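Local coordinates for glutamine synthetase (Helicobacter pylori, PDB 5ZLI), which belongs to the type I beta glutamine synthetases, enzymes that pair a beta-grasp domain with a larger catalytic domain and here form an assembly of twelve chains, at residues H314-A319 and S340-S345. Residues are numbered along the deposited sequence; the frame is centred on the assembly and turned at random.
Sequences HARGLA and SILTYS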
loop_
_atom_site.group_PDB
_atom_site.type_symbol
_atom_site.label_atom_id
_atom_site.label_comp_id
_atom_site.label_asym_id
_atom_site.label_seq_id
_atom_site.Cartn_x
_atom_site.Cartn_y
_atom_site.Cartn_z
ATOM N N HIS B 314 34.516 34.138 -41.304
ATOM C CA HIS B 314 34.651 32.717 -41.062
ATOM C C HIS B 314 33.606 32.216 -40.075
ATOM O O HIS B 314 33.625 31.028 -39.715
ATOM C CB HIS B 314 36.055 32.406 -40.529
ATOM C CG HIS B 314 37.154 33.005 -41.342
ATOM N ND1 HIS B 314 37.363 32.674 -42.665
ATOM C CD2 HIS B 314 38.147 33.863 -41.006
ATOM C CE1 HIS B 314 38.409 33.338 -43.122
ATOM N NE2 HIS B 314 38.904 34.067 -42.136
ATOM N N ALA B 315 32.668 33.085 -39.677
ATOM C CA ALA B 315 31.767 32.783 -38.575
ATOM C C ALA B 315 31.075 31.434 -38.747
ATOM O O ALA B 315 31.159 30.572 -37.868
ATOM C CB ALA B 315 30.744 33.907 -38.450
ATOM N N ARG B 316 30.403 31.219 -39.882
ATOM C CA ARG B 316 29.640 29.981 -40.055
ATOM C C ARG B 316 30.520 28.744 -39.906
ATOM O O ARG B 316 30.057 27.711 -39.423
ATOM C CB ARG B 316 28.874 29.975 -41.385
ATOM C CG ARG B 316 27.922 31.133 -41.477
ATOM C CD ARG B 316 26.555 30.732 -41.979
ATOM N NE ARG B 316 26.508 29.606 -42.908
ATOM C CZ ARG B 316 25.396 28.905 -43.151
ATOM N NH1 ARG B 316 24.261 29.221 -42.542
ATOM N NH2 ARG B 316 25.406 27.897 -44.005
ATOM N N GLY B 317 31.776 28.804 -40.352
ATOM C CA GLY B 317 32.673 27.684 -40.112
ATOM C C GLY B 317 33.232 27.647 -38.707
ATOM O O GLY B 317 33.465 26.562 -38.164
ATOM N N LEU B 318 33.460 28.825 -38.107
ATOM C CA LEU B 318 33.894 28.909 -36.713
ATOM C C LEU B 318 32.884 28.300 -35.744
ATOM O O LEU B 318 33.267 27.839 -34.657
ATOM C CB LEU B 318 34.183 30.363 -36.344
ATOM C CG LEU B 318 34.969 30.634 -35.043
ATOM C CD1 LEU B 318 36.270 29.964 -35.090
ATOM C CD2 LEU B 318 35.222 32.127 -34.822
ATOM N N ALA B 319 31.602 28.264 -36.118
ATOM C CA ALA B 319 30.593 27.708 -35.221
ATOM C C ALA B 319 30.919 26.276 -34.833
ATOM O O ALA B 319 30.590 25.858 -33.729
ATOM C CB ALA B 319 29.216 27.767 -35.877
ATOM N N SER B 340 21.048 34.694 -33.932
ATOM C CA SER B 340 20.918 34.000 -35.206
ATOM C C SER B 340 21.435 34.832 -36.381
ATOM O O SER B 340 21.611 34.279 -37.479
ATOM C CB SER B 340 19.448 33.602 -35.458
ATOM O OG SER B 340 19.313 32.699 -36.556
ATOM N N ILE B 341 21.732 36.121 -36.170
ATOM C CA ILE B 341 22.130 37.050 -37.226
ATOM C C ILE B 341 23.546 37.542 -36.923
ATOM O O ILE B 341 23.821 38.004 -35.811
ATOM C CB ILE B 341 21.169 38.253 -37.322
ATOM C CG1 ILE B 341 19.705 37.816 -37.430
ATOM C CG2 ILE B 341 21.519 39.122 -38.528
ATOM C CD1 ILE B 341 19.345 37.150 -38.716
ATOM N N LEU B 342 24.423 37.489 -37.930
ATOM C CA LEU B 342 25.853 37.760 -37.756
ATOM C C LEU B 342 26.183 39.223 -38.064
ATOM O O LEU B 342 26.802 39.559 -39.075
ATOM C CB LEU B 342 26.666 36.824 -38.641
ATOM C CG LEU B 342 26.753 35.356 -38.270
ATOM C CD1 LEU B 342 27.350 34.585 -39.436
ATOM C CD2 LEU B 342 27.613 35.234 -37.022
ATOM N N THR B 343 25.850 40.100 -37.124
ATOM C CA THR B 343 26.217 41.504 -37.242
ATOM C C THR B 343 26.655 42.007 -35.873
ATOM O O THR B 343 26.565 41.301 -34.868
ATOM C CB THR B 343 25.066 42.349 -37.813
ATOM O OG1 THR B 343 24.302 41.561 -38.736
ATOM C CG2 THR B 343 25.626 43.545 -38.565
ATOM N N TYR B 344 27.146 43.233 -35.836
ATOM C CA TYR B 344 27.582 43.871 -34.604
ATOM C C TYR B 344 26.699 45.079 -34.309
ATOM O O TYR B 344 26.097 45.664 -35.215
ATOM C CB TYR B 344 29.082 44.277 -34.712
ATOM C CG TYR B 344 29.402 45.184 -35.925
ATOM C CD1 TYR B 344 29.461 44.656 -37.224
ATOM C CD2 TYR B 344 29.619 46.559 -35.778
ATOM C CE1 TYR B 344 29.729 45.466 -38.325
ATOM C CE2 TYR B 344 29.884 47.372 -36.879
ATOM C CZ TYR B 344 29.941 46.818 -38.143
ATOM O OH TYR B 344 30.205 47.614 -39.236
ATOM N N SER B 345 26.605 45.435 -33.028
ATOM C CA SER B 345 25.889 46.639 -32.617
ATOM C C SER B 345 26.207 46.924 -31.160
ATOM O O SER B 345 26.375 46.002 -30.364
ATOM C CB SER B 345 24.374 46.511 -32.814
ATOM O OG SER B 345 24.071 46.487 -34.192
#
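A small apolar contact joins the first turn of helix 315-322 to the start of strand 341-346, where Leu-342 reaches across to Ala-315 and Arg-316. The forked end of Leu-342 meets the methyl group of Ala-315 with both branches: CD1 lies 3.6 Å from Ala-315 CB and CD2 lies 3.7 Å from the same atom. CD1 also touches the aliphatic root of Arg-316, 4.1 Å from its CG, and the two side chains cross there at about a right angle. Leu-342 stretches toward the helix with CG anti to its carbonyl carbon (chi1 -72°) and CD1 and CD2 at the far end, which bridges a gap of 7.8 Å between the CA atoms of Ala-315 and Leu-342. Its backbone forms the centre of an inverse gamma turn, closed by a weak hydrogen bond from Thr-343 N to Ile-341 O; the leucine stands at the apex of this bend. Both segments belong to the glutamine synthetase catalytic domain, whose large mixed sheet includes strand 341-346, paired in parallel with strand 351-355. Leu-312 of helix 302-313 and Met-422 from a loop also pack against Leu-342. Arg-316 lends only the carbon part of its side chain to this contact; the chain bends at chi2 and chi3, and its guanidinium group makes a salt bridge with Glu-432 through NH2. His-314 sits at the N-cap just ahead of helix 315-322, and its carbonyl O accepts a hydrogen bond from Leu-318 N at 2.7 Å.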